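PDB 2QG7: ethanolamine kinase Pv091845 from Plasmodium vivax, which probably catalyses phosphorylation of ethanolamine, the first of three steps by which phosphatidylethanolamine is made from that amino alcohol. Local coordinates for residues 108-114 and 125-131; 143-148 and 428-433; 237-241 and 279-284; 243-247 and 423-427. All coordinates share one frame. Residues are numbered along the deposited sequence.

Interaction 1 comes first along the chain and closes the shortest loop, the hairpin of strands 112-116 and 122-128 at one edge of the five-stranded sheet. It is complete before interaction 2 opens at 143-148, just after strand 136-141; that contact closes only at 428-433, and interactions 3 and 4 are nested inside its long loop. These two cross: both start on helix 236-251, then 279-284 closes interaction 3 before 423-427 closes interaction 4. Helix 413-430 serves interactions 2 and 4, which touch through Ile148 and Trp424. Interaction 2 thus links the sheet lobe to the helical bundle that interactions 3 and 4 hold together, whereas interaction 1 stands apart.

Interaction 1. Residues 108-114 and 125-131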
loop_
_atom_site.group_PDB
_atom_site.type_symbol
_atom_site.label_atom_id
_atom_site.label_comp_id
_atom_site.label_asym_id
_atom_site.label_seq_id
_atom_site.Cartn_x
_atom_site.Cartn_y
_atom_site.Cartn_z
ATOM N N VAL D 108 -33.155 19.634 30.526
ATOM C CA VAL D 108 -32.110 20.217 29.676
ATOM C C VAL D 108 -31.928 19.510 28.323
ATOM O O VAL D 108 -31.587 18.324 28.254
ATOM C CB VAL D 108 -30.754 20.378 30.417
ATOM C CG1 VAL D 108 -29.737 21.098 29.522
ATOM C CG2 VAL D 108 -30.937 21.170 31.709
ATOM N N ASP D 109 -32.207 20.264 27.258
ATOM C CA ASP D 109 -31.790 19.933 25.896
ATOM C C ASP D 109 -30.982 21.139 25.380
ATOM O O ASP D 109 -31.030 21.527 24.170
ATOM C CB ASP D 109 -32.999 19.599 24.996
ATOM C CG ASP D 109 -33.932 20.793 24.764
ATOM O OD1 ASP D 109 -34.104 21.615 25.695
ATOM O OD2 ASP D 109 -34.513 20.893 23.644
ATOM N N SER D 110 -30.247 21.726 26.343
ATOM C CA SER D 110 -29.253 22.767 26.090
ATOM C C SER D 110 -27.848 22.145 26.099
ATOM O O SER D 110 -26.845 22.817 26.414
ATOM C CB SER D 110 -29.347 23.863 27.161
ATOM O OG SER D 110 -30.676 24.357 27.282
ATOM N N LEU D 111 -27.792 20.853 25.767
ATOM C CA LEU D 111 -26.534 20.133 25.752
ATOM C C LEU D 111 -25.822 20.402 24.437
ATOM O O LEU D 111 -26.444 20.423 23.379
ATOM C CB LEU D 111 -26.757 18.633 25.947
ATOM C CG LEU D 111 -27.526 18.123 27.180
ATOM C CD1 LEU D 111 -28.192 16.793 26.855
ATOM C CD2 LEU D 111 -26.620 17.994 28.394
ATOM N N GLU D 112 -24.521 20.645 24.529
ATOM C CA GLU D 112 -23.665 20.829 23.374
ATOM C C GLU D 112 -23.165 19.462 22.908
ATOM O O GLU D 112 -22.573 18.719 23.692
ATOM C CB GLU D 112 -22.474 21.724 23.757
ATOM C CG GLU D 112 -22.726 23.237 23.625
ATOM C CD GLU D 112 -22.382 23.778 22.231
ATOM O OE1 GLU D 112 -22.803 23.162 21.190
ATOM O OE2 GLU D 112 -21.680 24.824 22.181
ATOM N N PHE D 113 -23.415 19.131 21.644
ATOM C CA PHE D 113 -22.937 17.880 21.070
ATOM C C PHE D 113 -21.854 18.135 20.055
ATOM O O PHE D 113 -22.026 18.961 19.168
ATOM C CB PHE D 113 -24.074 17.111 20.404
ATOM C CG PHE D 113 -25.102 16.630 21.356
ATOM C CD1 PHE D 113 -26.344 17.262 21.429
ATOM C CD2 PHE D 113 -24.832 15.547 22.195
ATOM C CE1 PHE D 113 -27.312 16.827 22.326
ATOM C CE2 PHE D 113 -25.786 15.102 23.100
ATOM C CZ PHE D 113 -27.031 15.746 23.163
ATOM N N GLN D 114 -20.735 17.421 20.190
ATOM C CA GLN D 114 -19.652 17.490 19.209
ATOM C C GLN D 114 -19.113 16.100 18.810
ATOM O O GLN D 114 -18.643 15.325 19.651
ATOM C CB GLN D 114 -18.537 18.447 19.679
ATOM C CG GLN D 114 -17.479 18.812 18.610
ATOM C CD GLN D 114 -18.077 19.065 17.203
ATOM O OE1 GLN D 114 -17.683 18.399 16.228
ATOM N NE2 GLN D 114 -19.023 20.030 17.096
ATOM N N ILE D 125 -19.262 10.778 20.400
ATOM C CA ILE D 125 -19.920 12.065 20.524
ATOM C C ILE D 125 -19.773 12.599 21.938
ATOM O O ILE D 125 -20.264 11.990 22.906
ATOM C CB ILE D 125 -21.423 12.051 20.083
ATOM C CG1 ILE D 125 -21.603 11.345 18.722
ATOM C CG2 ILE D 125 -22.016 13.490 20.076
ATOM C CD1 ILE D 125 -21.873 9.821 18.838
ATOM N N LYS D 126 -19.069 13.737 22.007
ATOM C CA LYS D 126 -18.833 14.519 23.222
ATOM C C LYS D 126 -20.093 15.338 23.576
ATOM O O LYS D 126 -20.646 16.044 22.734
ATOM C CB LYS D 126 -17.625 15.444 22.982
ATOM C CG LYS D 126 -17.473 16.638 23.973
ATOM C CD LYS D 126 -16.191 17.425 23.666
ATOM C CE LYS D 126 -15.784 18.264 24.903
ATOM N NZ LYS D 126 -14.543 19.090 24.731
ATOM N N VAL D 127 -20.542 15.212 24.818
ATOM C CA VAL D 127 -21.745 15.877 25.309
ATOM C C VAL D 127 -21.324 16.878 26.382
ATOM O O VAL D 127 -20.746 16.488 27.391
ATOM C CB VAL D 127 -22.756 14.859 25.932
ATOM C CG1 VAL D 127 -24.059 15.546 26.342
ATOM C CG2 VAL D 127 -23.029 13.712 24.984
ATOM N N LYS D 128 -21.606 18.162 26.165
ATOM C CA LYS D 128 -21.277 19.198 27.162
ATOM C C LYS D 128 -22.540 19.697 27.869
ATOM O O LYS D 128 -23.607 19.735 27.268
ATOM C CB LYS D 128 -20.525 20.377 26.522
ATOM C CG LYS D 128 -19.347 19.976 25.600
ATOM C CD LYS D 128 -18.484 21.227 25.279
ATOM C CE LYS D 128 -17.763 21.048 23.911
ATOM N NZ LYS D 128 -16.526 22.162 23.872
ATOM N N ASP D 129 -22.424 20.065 29.144
ATOM C CA ASP D 129 -23.540 20.726 29.850
ATOM C C ASP D 129 -23.131 22.105 30.383
ATOM O O ASP D 129 -22.117 22.229 31.086
ATOM C CB ASP D 129 -24.089 19.843 30.984
ATOM C CG ASP D 129 -25.471 20.284 31.465
ATOM O OD1 ASP D 129 -26.127 21.113 30.779
ATOM O OD2 ASP D 129 -25.917 19.786 32.527
ATOM N N MET D 130 -23.917 23.128 30.017
ATOM C CA MET D 130 -23.693 24.494 30.492
ATOM C C MET D 130 -23.933 24.589 32.006
ATOM O O MET D 130 -23.036 24.988 32.777
ATOM C CB MET D 130 -24.604 25.492 29.731
ATOM C CG MET D 130 -24.530 26.956 30.212
ATOM S SD MET D 130 -25.761 27.421 31.468
ATOM C CE MET D 130 -25.097 29.008 32.005
ATOM N N SER D 131 -25.144 24.206 32.413
ATOM C CA SER D 131 -25.648 24.426 33.781
ATOM C C SER D 131 -24.917 23.656 34.890
ATOM O O SER D 131 -24.853 24.125 36.037
ATOM C CB SER D 131 -27.164 24.158 33.844
ATOM O OG SER D 131 -27.474 22.794 33.546
#
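Residues 112-114 and 125-128 run antiparallel, their axes 4.7 Å apart at closest and their directions 162° apart, and form the first beta hairpin of the five-stranded antiparallel sheet in the protein-kinase-like N-terminal lobe. Two hydrogen-bonded pairs flank a non-hydrogen-bonded one. Glu112 N reaches Lys128 O at 3.0 Å and Lys128 N returns to Glu112 O at 2.7 Å; Gln114 N to Lys126 O and Lys126 N to Gln114 O are both 2.9 Å. Between them, Phe113 faces Val127 with CA atoms 4.8 Å apart, and CA-H...O contacts such as Phe113 CA to Lys126 O (3.4 Å) fill the gaps in the bonding. Strand 112-116 is the outermost within the chain, while strand 122-128 is also bonded to strand 136-141, through Ile125 with Ile138 and Val127 with Tyr136. The face carrying Glu112, Gln114, Lys126 and Lys128 is polar. The other, bearing Phe113 and Val127, is apolar, and there helix 84-98 packs on Phe113 through Tyr88, Cys91 and Lys92. In kinases of this fold the turn of such a hairpin commonly lies over the nucleotide. Beyond the paired residues, Leu111 CD2 meets Val127 CG1 at 4.1 Å. The tightest apolar contact is Phe113 CE2 against Val127 CG2, at 3.6 Å.

Interaction 2. Residues 143-148 and 428-433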
loop_
_atom_site.group_PDB
_atom_site.type_symbol
_atom_site.label_atom_id
_atom_site.label_comp_id
_atom_site.label_asym_id
_atom_site.label_seq_id
_atom_site.Cartn_x
_atom_site.Cartn_y
_atom_site.Cartn_z
ATOM N N PRO D 143 -21.738 -1.564 12.464
ATOM C CA PRO D 143 -22.376 -2.855 12.102
ATOM C C PRO D 143 -21.403 -4.056 12.209
ATOM O O PRO D 143 -21.599 -5.094 11.564
ATOM C CB PRO D 143 -22.811 -2.639 10.636
ATOM C CG PRO D 143 -22.343 -1.208 10.269
ATOM C CD PRO D 143 -21.296 -0.825 11.269
ATOM N N LYS D 144 -20.358 -3.894 13.021
ATOM C CA LYS D 144 -19.354 -4.925 13.255
ATOM C C LYS D 144 -19.302 -5.147 14.769
ATOM O O LYS D 144 -18.343 -4.764 15.448
ATOM C CB LYS D 144 -17.999 -4.456 12.705
ATOM C CG LYS D 144 -18.063 -3.829 11.277
ATOM C CD LYS D 144 -17.275 -2.497 11.220
ATOM C CE LYS D 144 -17.224 -1.883 9.810
ATOM N NZ LYS D 144 -16.905 -0.298 9.959
ATOM N N THR D 145 -20.368 -5.771 15.279
ATOM C CA THR D 145 -20.697 -5.740 16.717
ATOM C C THR D 145 -20.574 -7.112 17.422
ATOM O O THR D 145 -20.522 -7.179 18.663
ATOM C CB THR D 145 -22.131 -5.098 16.958
ATOM O OG1 THR D 145 -22.322 -4.791 18.378
ATOM C CG2 THR D 145 -23.269 -6.031 16.432
ATOM N N ASP D 146 -20.526 -8.188 16.622
ATOM C CA ASP D 146 -20.456 -9.568 17.131
ATOM C C ASP D 146 -19.376 -10.348 16.387
ATOM O O ASP D 146 -18.623 -11.135 16.993
ATOM C CB ASP D 146 -21.820 -10.279 17.000
ATOM C CG ASP D 146 -22.884 -9.699 17.936
ATOM O OD1 ASP D 146 -22.512 -9.250 19.058
ATOM O OD2 ASP D 146 -24.086 -9.690 17.556
ATOM N N GLU D 147 -19.298 -10.104 15.075
ATOM C CA GLU D 147 -18.332 -10.776 14.205
ATOM C C GLU D 147 -16.867 -10.573 14.669
ATOM O O GLU D 147 -16.031 -11.502 14.626
ATOM C CB GLU D 147 -18.527 -10.294 12.763
ATOM C CG GLU D 147 -20.052 -10.037 12.410
ATOM C CD GLU D 147 -20.180 -9.391 11.014
ATOM O OE1 GLU D 147 -19.120 -9.003 10.440
ATOM O OE2 GLU D 147 -21.339 -9.283 10.492
ATOM N N ILE D 148 -16.580 -9.357 15.135
ATOM C CA ILE D 148 -15.232 -8.984 15.533
ATOM C C ILE D 148 -15.113 -8.651 17.028
ATOM O O ILE D 148 -14.018 -8.768 17.604
ATOM C CB ILE D 148 -14.713 -7.819 14.678
ATOM C CG1 ILE D 148 -15.720 -6.655 14.681
ATOM C CG2 ILE D 148 -14.448 -8.313 13.251
ATOM C CD1 ILE D 148 -15.051 -5.270 14.722
ATOM N N GLN D 428 -13.617 -7.312 7.660
ATOM C CA GLN D 428 -14.296 -6.034 7.641
ATOM C C GLN D 428 -14.588 -5.536 6.230
ATOM O O GLN D 428 -15.613 -4.876 6.002
ATOM C CB GLN D 428 -13.461 -5.004 8.416
ATOM C CG GLN D 428 -13.236 -5.393 9.846
ATOM C CD GLN D 428 -14.427 -5.121 10.732
ATOM O OE1 GLN D 428 -14.473 -4.097 11.411
ATOM N NE2 GLN D 428 -15.401 -6.029 10.745
ATOM N N GLY D 429 -13.660 -5.813 5.306
ATOM C CA GLY D 429 -13.829 -5.480 3.916
ATOM C C GLY D 429 -14.917 -6.266 3.188
ATOM O O GLY D 429 -15.355 -5.849 2.117
ATOM N N MET D 430 -15.343 -7.401 3.740
ATOM C CA MET D 430 -16.465 -8.170 3.180
ATOM C C MET D 430 -17.811 -7.493 3.442
ATOM O O MET D 430 -18.730 -7.570 2.607
ATOM C CB MET D 430 -16.515 -9.606 3.725
ATOM C CG MET D 430 -15.273 -10.439 3.474
ATOM S SD MET D 430 -14.732 -10.699 1.750
ATOM C CE MET D 430 -13.551 -9.375 1.477
ATOM N N HIS D 431 -17.915 -6.853 4.615
ATOM C CA HIS D 431 -19.167 -6.223 5.060
ATOM C C HIS D 431 -18.857 -4.768 5.329
ATOM O O HIS D 431 -18.903 -4.301 6.483
ATOM C CB HIS D 431 -19.719 -6.921 6.322
ATOM C CG HIS D 431 -19.787 -8.418 6.202
ATOM N ND1 HIS D 431 -20.779 -9.066 5.489
ATOM C CD2 HIS D 431 -18.972 -9.392 6.687
ATOM C CE1 HIS D 431 -20.578 -10.376 5.552
ATOM N NE2 HIS D 431 -19.489 -10.601 6.272
ATOM N N SER D 432 -18.525 -4.063 4.249
ATOM C CA SER D 432 -17.883 -2.748 4.343
ATOM C C SER D 432 -18.830 -1.529 4.392
ATOM O O SER D 432 -19.677 -1.306 3.476
ATOM C CB SER D 432 -16.825 -2.573 3.243
ATOM O OG SER D 432 -17.463 -2.413 1.962
ATOM N N SER D 433 -18.656 -0.754 5.474
ATOM C CA SER D 433 -19.373 0.497 5.702
ATOM C C SER D 433 -18.505 1.445 6.557
ATOM O O SER D 433 -17.284 1.584 6.343
ATOM C CB SER D 433 -20.724 0.212 6.393
ATOM O OG SER D 433 -20.558 -0.756 7.473
#
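Gln428, Lys144 and Ser433 lose the most surface here, where the loop between strand 136-141 and helix 151-163 meets the end of helix 413-430. In the kinase-like fold of this family that loop belongs to the N-terminal lobe and the helix to the C-terminal one, so the contact bridges the two lobes. Gln428, in the last turn of the helix, folds its side chain (chi1 and chi2 both m) so that its amide wedges between Lys144 and Ile148: OE1 of Gln428 lies 3.2 Å from Lys144 CD, and NE2 of Gln428 lies 3.5 Å from Ile148 CG2. Both are van der Waals contacts, and no hydrogen bond or salt bridge joins the segments. Thr121, in the loop of the first hairpin, touches both Lys144 and Gln428. The aliphatic arm of Lys144 runs on toward Ser433; Lys144 NZ remains 4.1 Å from Ser433 O, too far to bond. Ser433 instead packs through OG, 3.3 Å from Pro143 CG. As the helix ends, a weak bond from His431 N to Gln428 O (3.3 Å) accompanies the change of direction that turns His431 toward the loop. Glu147, whose carbonyl accepts a hydrogen bond from Lys242 NZ, approaches there: its OE2 sits over one face of the imidazole, and Glu147 OE1 lies 3.8 Å from His431 CD2.

Interaction 3. Residues 237-241 and 279-284; sequences WNTIW and VESLCK
Within the helical C-terminal lobe of this kinase-like fold, two antiparallel helices are joined by a tryptophan that reaches across the space between them. The short segments are regular alpha helix, their N-to-C directions 166° apart and their axes 12.3 Å apart at closest, a wide separation filled by large side chains. The nearest CA atoms are those of Trp237 and Glu280, 7.2 Å apart. Trp237 (chi1 m, chi2 107°) points toward 279-284 and lays one indole face on two residues a helical turn apart: Glu280 CG stands 3.7 Å from the centroid of the six-membered ring, Lys284 CE 3.9 Å from that of the five-membered ring. Lys284 NZ lies 4.6 Å from the latter centroid, an off-centre cation-pi contact. The extended Glu280 (chi1 and chi2 t) has two bonds, OE2 to Lys284 NZ at 3.0 Å in a salt bridge and OE1 to Trp241 NE1 at 2.9 Å; Trp241 has chi1 m. Cys283 CB meets the ring edge at Trp237 CH2, 3.5 Å, and its sulfur lies beside the same edge. Trp237 NE1 bonds instead to Glu359 OE2. Around this pair, helix 413-430 packs against both helices, with Cys416 against Trp237 and Ile240, and Phe413 against Cys283, while Leu282 on helix 269-284 meets Phe257 of the second subunit.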
loop_
_atom_site.group_PDB
_atom_site.type_symbol
_atom_site.label_atom_id
_atom_site.label_comp_id
_atom_site.label_asym_id
_atom_site.label_seq_id
_atom_site.Cartn_x
_atom_site.Cartn_y
_atom_site.Cartn_z
ATOM N N TRP D 237 -5.107 -17.145 19.894
ATOM C CA TRP D 237 -5.169 -18.159 18.846
ATOM C C TRP D 237 -6.591 -18.548 18.518
ATOM O O TRP D 237 -6.892 -18.898 17.397
ATOM C CB TRP D 237 -4.343 -19.377 19.247
ATOM C CG TRP D 237 -3.063 -18.969 19.815
ATOM C CD1 TRP D 237 -2.701 -19.022 21.125
ATOM C CD2 TRP D 237 -1.958 -18.374 19.114
ATOM N NE1 TRP D 237 -1.433 -18.530 21.288
ATOM C CE2 TRP D 237 -0.955 -18.113 20.073
ATOM C CE3 TRP D 237 -1.724 -18.035 17.770
ATOM C CZ2 TRP D 237 0.267 -17.542 19.740
ATOM C CZ3 TRP D 237 -0.516 -17.485 17.441
ATOM C CH2 TRP D 237 0.469 -17.240 18.420
ATOM N N ASN D 238 -7.461 -18.496 19.515
ATOM C CA ASN D 238 -8.887 -18.628 19.303
ATOM C C ASN D 238 -9.415 -17.534 18.380
ATOM O O ASN D 238 -10.328 -17.778 17.603
ATOM C CB ASN D 238 -9.608 -18.532 20.657
ATOM C CG ASN D 238 -11.118 -18.763 20.545
ATOM O OD1 ASN D 238 -11.582 -19.917 20.447
ATOM N ND2 ASN D 238 -11.890 -17.662 20.578
ATOM N N THR D 239 -8.855 -16.327 18.496
ATOM C CA THR D 239 -9.290 -15.153 17.734
ATOM C C THR D 239 -8.737 -15.209 16.311
ATOM O O THR D 239 -9.486 -14.999 15.356
ATOM C CB THR D 239 -8.870 -13.833 18.413
ATOM O OG1 THR D 239 -9.431 -13.791 19.722
ATOM C CG2 THR D 239 -9.379 -12.632 17.666
ATOM N N ILE D 240 -7.443 -15.516 16.184
ATOM C CA ILE D 240 -6.814 -15.685 14.869
ATOM C C ILE D 240 -7.487 -16.782 14.040
ATOM O O ILE D 240 -7.780 -16.576 12.871
ATOM C CB ILE D 240 -5.278 -15.923 14.967
ATOM C CG1 ILE D 240 -4.603 -14.738 15.635
ATOM C CG2 ILE D 240 -4.669 -16.128 13.574
ATOM C CD1 ILE D 240 -3.108 -14.919 15.782
ATOM N N TRP D 241 -7.725 -17.939 14.645
ATOM C CA TRP D 241 -8.463 -19.026 13.975
ATOM C C TRP D 241 -9.904 -18.680 13.682
ATOM O O TRP D 241 -10.458 -19.166 12.699
ATOM C CB TRP D 241 -8.390 -20.352 14.755
ATOM C CG TRP D 241 -7.030 -20.998 14.667
ATOM C CD1 TRP D 241 -6.126 -21.146 15.678
ATOM C CD2 TRP D 241 -6.420 -21.565 13.503
ATOM N NE1 TRP D 241 -4.990 -21.770 15.222
ATOM C CE2 TRP D 241 -5.137 -22.030 13.887
ATOM C CE3 TRP D 241 -6.817 -21.707 12.164
ATOM C CZ2 TRP D 241 -4.249 -22.652 12.971
ATOM C CZ3 TRP D 241 -5.930 -22.319 11.262
ATOM C CH2 TRP D 241 -4.666 -22.784 11.671
ATOM N N VAL D 279 3.342 -20.027 13.094
ATOM C CA VAL D 279 3.522 -18.847 13.929
ATOM C C VAL D 279 3.113 -19.162 15.369
ATOM O O VAL D 279 3.889 -18.875 16.293
ATOM C CB VAL D 279 2.811 -17.571 13.346
ATOM C CG1 VAL D 279 2.884 -16.433 14.301
ATOM C CG2 VAL D 279 3.522 -17.132 12.086
ATOM N N GLU D 280 1.940 -19.798 15.520
ATOM C CA GLU D 280 1.434 -20.298 16.807
ATOM C C GLU D 280 2.453 -21.102 17.571
ATOM O O GLU D 280 2.672 -20.850 18.758
ATOM C CB GLU D 280 0.190 -21.154 16.619
ATOM C CG GLU D 280 -0.577 -21.396 17.883
ATOM C CD GLU D 280 -1.956 -21.963 17.614
ATOM O OE1 GLU D 280 -2.360 -21.982 16.428
ATOM O OE2 GLU D 280 -2.641 -22.413 18.571
ATOM N N SER D 281 3.066 -22.068 16.881
ATOM C CA SER D 281 4.160 -22.854 17.428
ATOM C C SER D 281 5.401 -22.032 17.793
ATOM O O SER D 281 6.015 -22.224 18.858
ATOM C CB SER D 281 4.522 -23.962 16.446
ATOM O OG SER D 281 5.564 -24.770 16.966
ATOM N N LEU D 282 5.787 -21.096 16.942
ATOM C CA LEU D 282 7.000 -20.345 17.248
ATOM C C LEU D 282 6.807 -19.348 18.403
ATOM O O LEU D 282 7.760 -18.982 19.084
ATOM C CB LEU D 282 7.519 -19.637 16.009
ATOM C CG LEU D 282 8.308 -20.462 15.016
ATOM C CD1 LEU D 282 8.236 -19.796 13.670
ATOM C CD2 LEU D 282 9.743 -20.537 15.445
ATOM N N CYS D 283 5.566 -18.899 18.575
ATOM C CA CYS D 283 5.206 -17.913 19.571
ATOM C C CYS D 283 5.024 -18.600 20.928
ATOM O O CYS D 283 5.442 -18.065 21.978
ATOM C CB CYS D 283 3.939 -17.141 19.133
ATOM S SG CYS D 283 4.246 -15.830 17.872
ATOM N N LYS D 284 4.398 -19.778 20.896
ATOM C CA LYS D 284 4.184 -20.583 22.085
ATOM C C LYS D 284 5.489 -21.138 22.689
ATOM O O LYS D 284 5.558 -21.418 23.878
ATOM C CB LYS D 284 3.172 -21.687 21.805
ATOM C CG LYS D 284 1.741 -21.186 21.744
ATOM C CD LYS D 284 0.787 -22.356 21.582
ATOM C CE LYS D 284 -0.659 -21.928 21.670
ATOM N NZ LYS D 284 -1.568 -23.044 21.273
#

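Interaction 4. Residues 243-247 and 423-427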
loop_
_atom_site.group_PDB
_atom_site.type_symbol
_atom_site.label_atom_id
_atom_site.label_comp_id
_atom_site.label_asym_id
_atom_site.label_seq_id
_atom_site.Cartn_x
_atom_site.Cartn_y
_atom_site.Cartn_z
ATOM N N TYR D 243 -10.985 -15.688 12.790
ATOM C CA TYR D 243 -10.914 -14.877 11.580
ATOM C C TYR D 243 -10.656 -15.756 10.327
ATOM O O TYR D 243 -11.267 -15.552 9.287
ATOM C CB TYR D 243 -9.825 -13.808 11.697
ATOM C CG TYR D 243 -9.967 -12.760 12.773
ATOM C CD1 TYR D 243 -11.221 -12.387 13.284
ATOM C CD2 TYR D 243 -8.844 -12.114 13.262
ATOM C CE1 TYR D 243 -11.340 -11.386 14.283
ATOM C CE2 TYR D 243 -8.940 -11.127 14.230
ATOM C CZ TYR D 243 -10.189 -10.754 14.731
ATOM O OH TYR D 243 -10.265 -9.768 15.704
ATOM N N PHE D 244 -9.767 -16.740 10.468
ATOM C CA PHE D 244 -9.402 -17.629 9.410
ATOM C C PHE D 244 -10.632 -18.370 8.924
ATOM O O PHE D 244 -10.917 -18.375 7.718
ATOM C CB PHE D 244 -8.339 -18.609 9.882
ATOM C CG PHE D 244 -7.922 -19.607 8.824
ATOM C CD1 PHE D 244 -6.875 -19.304 7.932
ATOM C CD2 PHE D 244 -8.579 -20.846 8.705
ATOM C CE1 PHE D 244 -6.513 -20.229 6.939
ATOM C CE2 PHE D 244 -8.218 -21.762 7.725
ATOM C CZ PHE D 244 -7.201 -21.463 6.845
ATOM N N HIS D 245 -11.364 -18.976 9.863
ATOM C CA HIS D 245 -12.550 -19.787 9.550
ATOM C C HIS D 245 -13.718 -18.975 8.965
ATOM O O HIS D 245 -14.424 -19.465 8.103
ATOM C CB HIS D 245 -13.011 -20.633 10.765
ATOM C CG HIS D 245 -12.056 -21.735 11.150
ATOM N ND1 HIS D 245 -11.739 -22.787 10.310
ATOM C CD2 HIS D 245 -11.355 -21.949 12.289
ATOM C CE1 HIS D 245 -10.879 -23.590 10.912
ATOM N NE2 HIS D 245 -10.616 -23.094 12.108
ATOM N N LEU D 246 -13.917 -17.747 9.418
ATOM C CA LEU D 246 -14.936 -16.893 8.843
ATOM C C LEU D 246 -14.587 -16.455 7.408
ATOM O O LEU D 246 -15.479 -16.290 6.549
ATOM C CB LEU D 246 -15.161 -15.683 9.732
ATOM C CG LEU D 246 -15.927 -15.864 11.060
ATOM C CD1 LEU D 246 -15.719 -14.660 11.991
ATOM C CD2 LEU D 246 -17.435 -16.062 10.804
ATOM N N LEU D 247 -13.297 -16.300 7.136
ATOM C CA LEU D 247 -12.841 -15.926 5.818
ATOM C C LEU D 247 -12.788 -17.107 4.889
ATOM O O LEU D 247 -13.084 -16.966 3.708
ATOM C CB LEU D 247 -11.485 -15.237 5.874
ATOM C CG LEU D 247 -11.469 -13.772 6.309
ATOM C CD1 LEU D 247 -10.044 -13.274 6.419
ATOM C CD2 LEU D 247 -12.265 -12.902 5.352
ATOM N N LEU D 423 -6.337 -10.472 8.792
ATOM C CA LEU D 423 -7.548 -11.239 8.638
ATOM C C LEU D 423 -8.721 -10.459 9.160
ATOM O O LEU D 423 -9.809 -10.552 8.608
ATOM C CB LEU D 423 -7.456 -12.558 9.381
ATOM C CG LEU D 423 -6.396 -13.598 9.047
ATOM C CD1 LEU D 423 -6.444 -14.735 10.069
ATOM C CD2 LEU D 423 -6.480 -14.085 7.582
ATOM N N TRP D 424 -8.519 -9.699 10.230
ATOM C CA TRP D 424 -9.545 -8.804 10.730
ATOM C C TRP D 424 -9.969 -7.804 9.659
ATOM O O TRP D 424 -11.154 -7.593 9.415
ATOM C CB TRP D 424 -9.012 -8.040 11.961
ATOM C CG TRP D 424 -9.953 -7.027 12.497
ATOM C CD1 TRP D 424 -10.984 -7.246 13.374
ATOM C CD2 TRP D 424 -9.981 -5.626 12.172
ATOM N NE1 TRP D 424 -11.630 -6.053 13.643
ATOM C CE2 TRP D 424 -11.053 -5.050 12.904
ATOM C CE3 TRP D 424 -9.214 -4.803 11.327
ATOM C CZ2 TRP D 424 -11.380 -3.692 12.810
ATOM C CZ3 TRP D 424 -9.527 -3.483 11.226
ATOM C CH2 TRP D 424 -10.602 -2.914 12.005
ATOM N N SER D 425 -8.984 -7.162 9.054
ATOM C CA SER D 425 -9.248 -6.147 8.034
ATOM C C SER D 425 -9.934 -6.689 6.775
ATOM O O SER D 425 -10.818 -6.064 6.219
ATOM C CB SER D 425 -7.974 -5.426 7.664
ATOM O OG SER D 425 -8.336 -4.220 7.011
ATOM N N LEU D 426 -9.534 -7.870 6.353
ATOM C CA LEU D 426 -10.195 -8.518 5.238
ATOM C C LEU D 426 -11.663 -8.837 5.560
ATOM O O LEU D 426 -12.538 -8.653 4.689
ATOM C CB LEU D 426 -9.437 -9.779 4.805
ATOM C CG LEU D 426 -8.150 -9.556 4.015
ATOM C CD1 LEU D 426 -7.453 -10.905 3.713
ATOM C CD2 LEU D 426 -8.370 -8.760 2.696
ATOM N N LEU D 427 -11.932 -9.337 6.775
ATOM C CA LEU D 427 -13.298 -9.643 7.229
ATOM C C LEU D 427 -14.184 -8.434 7.265
ATOM O O LEU D 427 -15.352 -8.517 6.973
ATOM C CB LEU D 427 -13.285 -10.222 8.639
ATOM C CG LEU D 427 -13.463 -11.719 8.877
ATOM C CD1 LEU D 427 -13.337 -11.964 10.415
ATOM C CD2 LEU D 427 -14.819 -12.183 8.364
#
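Helices 236-251 and 413-430 pack side by side in the helical C-terminal lobe of the kinase-like fold, running roughly the same way: the axes of 243-247 and 423-427 cross at 34° and come within 9.5 Å. No hydrogen bond links the segments; the contact is almost entirely buried and apolar. Its aliphatic part centres on Leu247 and Leu427, whose CG atoms are 3.8 Å apart. Leu247 CD1 also rests on Leu423 CD2 at 3.8 Å and Leu426 CB at 3.9 Å, while Leu427 CD2 meets Leu246 CB at 3.8 Å. At the other end of the segments the backbones come closest, Tyr243 CA and Leu423 CA being 5.8 Å apart, and Tyr243 CB touches Leu423 CB at 3.5 Å. The aromatic part belongs to Tyr243 and Trp424: the edge of Trp424 is turned to the face of Tyr243 in an offset edge-to-face pair, the centroids of the tyrosine ring and the indole five-membered ring 5.7 Å apart and the ring planes at 62°. Trp424 CB adds a CH-pi contact, 4.3 Å from the Tyr243 centroid. Behind, Phe244 points away and packs on helix 269-284 at Leu272 and Ile276. The phenol end closes the aromatic group, Tyr243 OH lying 3.5 Å from Trp424 CD1.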